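Local coordinates for Sts-2 protein (Mus musculus, PDB 3D4I) that acts, through this 2H-phosphatase domain, as an acid-dependent phosphatase and interferes with CBL-mediated down-regulation of receptor-type tyrosine kinases, at residues T6-G18 with D193-L206. Residues are numbered along the deposited sequence; the frame is centred on the assembly and turned at random.
Sequences TISRRGILVIRHG and DMGITLIVSHSSAL. Unlike the reference sequence in segment 6-18: I15 (reference Val).
V14 sits in the tight part of this parallel pairing: its CG2 rests 4.0 Å from I199 CB, and CG1, anti to the backbone N (chi1 -178°), reaches 3.9 Å from L206 CD1, where the chain turns into helix 205-208. On the other face L13 and L198 lie side by side, CD2 to CD2 4.0 Å. Backbone bonds from G11 N–G195 O to H17 N–S201 O zip strands 11-16 and 196-201 together. Both histidines of the 2H name, H17 and H202, probably the catalytic pair of this superfamily, leave the C-terminal ends of these strands, rings oblique at 77°. Beside them R16 NE donates a bent hydrogen bond (142°) to S203 OG at 2.8 Å, in the guanidinium plane; NH1 donates to H17 O, and H17 CE1 lies above one face, offset toward its rim. With a leucine at R16, S203 OG and H17 O would probably lose these donors. The N-terminal rim is looser: M194, exposed and modelled in two conformers, only borders S8. Just inside, a four-bonded water bridges R10 NE, D193 OD2, G195 O and T197 OG1; R10 NH1 also bonds I187 O, and D193 OD2 T90 OG1. Strand 89-94 flanks 196-201 and antiparallel 236-241 flanks 11-16, with helix 98-111 against both histidines.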
loop_
_atom_site.group_PDB
_atom_site.type_symbol
_atom_site.label_atom_id
_atom_site.label_comp_id
_atom_site.label_asym_id
_atom_site.label_seq_id
_atom_site.Cartn_x
_atom_site.Cartn_y
_atom_site.Cartn_z
ATOM N N THR A 6 -4.491 33.572 16.161
ATOM C CA THR A 6 -5.110 33.276 14.867
ATOM C C THR A 6 -4.126 33.332 13.675
ATOM O O THR A 6 -4.344 32.680 12.649
ATOM C CB THR A 6 -6.340 34.195 14.619
ATOM O OG1 THR A 6 -5.956 35.571 14.751
ATOM C CG2 THR A 6 -7.443 33.888 15.631
ATOM N N ILE A 7 -3.040 34.092 13.819
ATOM C CA ILE A 7 -2.018 34.179 12.770
ATOM C C ILE A 7 -1.475 32.784 12.439
ATOM O O ILE A 7 -1.272 31.954 13.333
ATOM C CB ILE A 7 -0.862 35.153 13.148
ATOM C CG1 ILE A 7 -0.307 34.838 14.542
ATOM C CG2 ILE A 7 -1.337 36.613 13.067
ATOM C CD1 ILE A 7 1.063 35.435 14.820
ATOM N N SER A 8 -1.262 32.516 11.153
ATOM C CA SER A 8 -0.768 31.206 10.723
ATOM C C SER A 8 0.672 31.024 11.184
ATOM O O SER A 8 1.406 32.006 11.354
ATOM C CB SER A 8 -0.897 31.045 9.201
ATOM O OG SER A 8 -0.384 32.188 8.547
ATOM N N ARG A 9 1.074 29.769 11.402
ATOM C CA ARG A 9 2.398 29.488 11.951
ATOM C C ARG A 9 3.206 28.663 10.975
ATOM O O ARG A 9 2.683 27.724 10.356
ATOM C CB ARG A 9 2.285 28.749 13.287
ATOM C CG ARG A 9 1.833 29.643 14.433
ATOM C CD ARG A 9 1.410 28.844 15.657
ATOM N NE ARG A 9 0.881 29.751 16.681
ATOM C CZ ARG A 9 1.445 29.981 17.870
ATOM N NH1 ARG A 9 2.554 29.348 18.231
ATOM N NH2 ARG A 9 0.879 30.837 18.715
ATOM N N ARG A 10 4.467 29.041 10.829
ATOM C CA ARG A 10 5.434 28.267 10.079
ATOM C C ARG A 10 5.543 26.839 10.634
ATOM O O ARG A 10 5.645 26.638 11.850
ATOM C CB ARG A 10 6.796 28.949 10.149
ATOM C CG ARG A 10 7.633 28.653 8.950
ATOM C CD ARG A 10 8.962 29.299 9.019
ATOM N NE ARG A 10 9.767 28.790 7.919
ATOM C CZ ARG A 10 11.054 29.058 7.730
ATOM N NH1 ARG A 10 11.709 29.830 8.586
ATOM N NH2 ARG A 10 11.683 28.526 6.679
ATOM N N GLY A 11 5.571 25.850 9.742
ATOM C CA GLY A 11 5.691 24.452 10.171
ATOM C C GLY A 11 6.853 23.719 9.523
ATOM O O GLY A 11 7.250 24.034 8.389
ATOM N N ILE A 12 7.397 22.745 10.249
ATOM C CA ILE A 12 8.428 21.838 9.731
ATOM C C ILE A 12 7.916 20.418 10.000
ATOM O O ILE A 12 7.657 20.062 11.147
ATOM C CB ILE A 12 9.786 22.053 10.418
ATOM C CG1 ILE A 12 10.491 23.300 9.851
ATOM C CG2 ILE A 12 10.708 20.795 10.275
ATOM C CD1 ILE A 12 11.249 23.021 8.577
ATOM N N LEU A 13 7.730 19.646 8.930
ATOM C CA LEU A 13 7.123 18.320 9.025
ATOM C C LEU A 13 8.151 17.328 8.521
ATOM O O LEU A 13 8.468 17.285 7.326
ATOM C CB LEU A 13 5.824 18.238 8.204
ATOM C CG LEU A 13 5.075 16.892 8.241
ATOM C CD1 LEU A 13 4.638 16.518 9.662
ATOM C CD2 LEU A 13 3.856 16.987 7.297
ATOM N N VAL A 14 8.698 16.567 9.460
ATOM C CA VAL A 14 9.764 15.635 9.155
ATOM C C VAL A 14 9.076 14.310 8.937
ATOM O O VAL A 14 8.254 13.899 9.761
ATOM C CB VAL A 14 10.780 15.511 10.298
ATOM C CG1 VAL A 14 11.910 14.552 9.885
ATOM C CG2 VAL A 14 11.375 16.902 10.641
ATOM N N ILE A 15 9.405 13.688 7.809
ATOM C CA ILE A 15 8.702 12.525 7.285
ATOM C C ILE A 15 9.718 11.439 6.915
ATOM O O ILE A 15 10.645 11.686 6.114
ATOM C CB ILE A 15 7.878 12.913 6.015
ATOM C CG1 ILE A 15 6.863 14.028 6.353
ATOM C CG2 ILE A 15 7.066 11.693 5.473
ATOM C CD1 ILE A 15 6.167 14.622 5.157
ATOM N N ARG A 16 9.505 10.230 7.442
ATOM C CA ARG A 16 10.331 9.090 7.076
ATOM C C ARG A 16 9.928 8.535 5.706
ATOM O O ARG A 16 8.744 8.510 5.339
ATOM C CB ARG A 16 10.287 7.984 8.143
ATOM C CG ARG A 16 11.419 6.940 7.973
ATOM C CD ARG A 16 10.827 5.553 8.330
ATOM N NE ARG A 16 11.785 4.447 8.377
ATOM C CZ ARG A 16 11.753 3.402 7.561
ATOM N NH1 ARG A 16 10.821 3.297 6.572
ATOM N NH2 ARG A 16 12.675 2.450 7.735
ATOM N N HIS A 17 10.920 8.106 4.942
ATOM C CA HIS A 17 10.669 7.533 3.636
ATOM C C HIS A 17 9.751 6.301 3.754
ATOM O O HIS A 17 9.639 5.689 4.818
ATOM C CB HIS A 17 12.012 7.149 2.966
ATOM C CG HIS A 17 12.835 6.179 3.770
ATOM N ND1 HIS A 17 12.534 4.836 3.862
ATOM C CD2 HIS A 17 13.956 6.366 4.510
ATOM C CE1 HIS A 17 13.437 4.239 4.627
ATOM N NE2 HIS A 17 14.310 5.147 5.032
ATOM N N GLY A 18 9.129 5.929 2.649
ATOM C CA GLY A 18 8.332 4.700 2.570
ATOM C C GLY A 18 9.144 3.424 2.601
ATOM O O GLY A 18 10.394 3.435 2.657
ATOM N N ASP A 193 8.406 32.906 5.711
ATOM C CA ASP A 193 7.445 31.891 5.238
ATOM C C ASP A 193 6.441 31.453 6.302
ATOM O O ASP A 193 6.825 31.252 7.461
ATOM C CB ASP A 193 8.203 30.661 4.737
ATOM C CG ASP A 193 7.331 29.725 3.935
ATOM O OD1 ASP A 193 6.395 30.199 3.259
ATOM O OD2 ASP A 193 7.604 28.507 3.973
ATOM N N MET A 194 5.170 31.296 5.917
ATOM C CA MET A 194 4.132 30.888 6.885
ATOM C C MET A 194 3.407 29.553 6.634
ATOM O O MET A 194 2.415 29.233 7.310
ATOM C CB MET A 194 3.145 32.034 7.161
ATOM C CG MET A 194 3.797 33.171 7.940
ATOM S SD MET A 194 2.884 34.727 8.030
ATOM C CE MET A 194 2.548 34.815 9.795
ATOM N N GLY A 195 3.913 28.763 5.700
ATOM C CA GLY A 195 3.374 27.423 5.487
ATOM C C GLY A 195 4.297 26.344 6.030
ATOM O O GLY A 195 5.168 26.604 6.893
ATOM N N ILE A 196 4.093 25.128 5.534
ATOM C CA ILE A 196 4.849 23.965 5.985
ATOM C C ILE A 196 5.970 23.592 5.027
ATOM O O ILE A 196 5.762 23.476 3.825
ATOM C CB ILE A 196 3.918 22.737 6.199
ATOM C CG1 ILE A 196 2.780 23.076 7.175
ATOM C CG2 ILE A 196 4.728 21.480 6.648
ATOM C CD1 ILE A 196 1.775 21.930 7.381
ATOM N N THR A 197 7.160 23.389 5.582
ATOM C CA THR A 197 8.276 22.817 4.856
ATOM C C THR A 197 8.377 21.318 5.159
ATOM O O THR A 197 8.411 20.910 6.321
ATOM C CB THR A 197 9.602 23.495 5.267
ATOM O OG1 THR A 197 9.549 24.878 4.898
ATOM C CG2 THR A 197 10.811 22.828 4.574
ATOM N N LEU A 198 8.454 20.499 4.109
ATOM C CA LEU A 198 8.647 19.047 4.319
ATOM C C LEU A 198 10.128 18.698 4.358
ATOM O O LEU A 198 10.905 19.206 3.557
ATOM C CB LEU A 198 7.923 18.252 3.227
ATOM C CG LEU A 198 6.453 18.600 2.875
ATOM C CD1 LEU A 198 5.919 17.610 1.831
ATOM C CD2 LEU A 198 5.548 18.582 4.083
ATOM N N ILE A 199 10.510 17.853 5.315
ATOM C CA ILE A 199 11.855 17.348 5.447
ATOM C C ILE A 199 11.716 15.830 5.280
ATOM O O ILE A 199 11.323 15.135 6.206
ATOM C CB ILE A 199 12.480 17.676 6.851
ATOM C CG1 ILE A 199 12.483 19.201 7.155
ATOM C CG2 ILE A 199 13.878 17.061 7.005
ATOM C CD1 ILE A 199 13.235 20.067 6.181
ATOM N N VAL A 200 12.015 15.328 4.085
ATOM C CA VAL A 200 11.762 13.920 3.776
ATOM C C VAL A 200 13.078 13.179 3.908
ATOM O O VAL A 200 14.007 13.390 3.113
ATOM C CB VAL A 200 11.220 13.734 2.348
ATOM C CG1 VAL A 200 10.908 12.228 2.097
ATOM C CG2 VAL A 200 9.957 14.605 2.132
ATOM N N SER A 201 13.162 12.327 4.919
ATOM C CA SER A 201 14.465 11.835 5.368
ATOM C C SER A 201 14.303 10.459 6.001
ATOM O O SER A 201 13.418 9.679 5.594
ATOM C CB SER A 201 15.088 12.873 6.330
ATOM O OG SER A 201 16.406 12.512 6.718
ATOM N N HIS A 202 15.146 10.181 6.992
ATOM C CA HIS A 202 15.347 8.878 7.600
ATOM C C HIS A 202 14.750 8.877 8.991
ATOM O O HIS A 202 14.428 9.938 9.512
ATOM C CB HIS A 202 16.858 8.604 7.689
ATOM C CG HIS A 202 17.543 8.698 6.355
ATOM N ND1 HIS A 202 17.640 7.626 5.490
ATOM C CD2 HIS A 202 18.087 9.756 5.708
ATOM C CE1 HIS A 202 18.259 8.014 4.383
ATOM N NE2 HIS A 202 18.523 9.306 4.483
ATOM N N SER A 203 14.595 7.699 9.590
ATOM C CA SER A 203 14.023 7.607 10.941
ATOM C C SER A 203 14.819 8.486 11.911
ATOM O O SER A 203 14.247 9.189 12.728
ATOM C CB SER A 203 14.026 6.161 11.418
ATOM O OG SER A 203 13.055 5.409 10.701
ATOM N N SER A 204 16.139 8.450 11.792
ATOM C CA SER A 204 17.012 9.291 12.638
ATOM C C SER A 204 16.651 10.786 12.648
ATOM O O SER A 204 16.791 11.469 13.685
ATOM C CB SER A 204 18.457 9.135 12.179
ATOM O OG SER A 204 18.536 9.224 10.781
ATOM N N ALA A 205 16.233 11.297 11.491
ATOM C CA ALA A 205 15.950 12.713 11.332
ATOM C C ALA A 205 14.754 13.200 12.163
ATOM O O ALA A 205 14.674 14.395 12.475
ATOM C CB ALA A 205 15.752 13.069 9.850
ATOM N N LEU A 206 13.809 12.313 12.486
ATOM C CA LEU A 206 12.656 12.737 13.288
ATOM C C LEU A 206 13.112 13.251 14.656
ATOM O O LEU A 206 12.435 14.082 15.251
ATOM C CB LEU A 206 11.572 11.660 13.429
ATOM C CG LEU A 206 10.525 11.608 12.294
ATOM C CD1 LEU A 206 11.095 10.904 11.087
ATOM C CD2 LEU A 206 9.255 10.911 12.743
HETATM O O HOH W 1 8.087 26.740 6.252
HETATM O O HOH W 2 14.983 5.323 7.877
#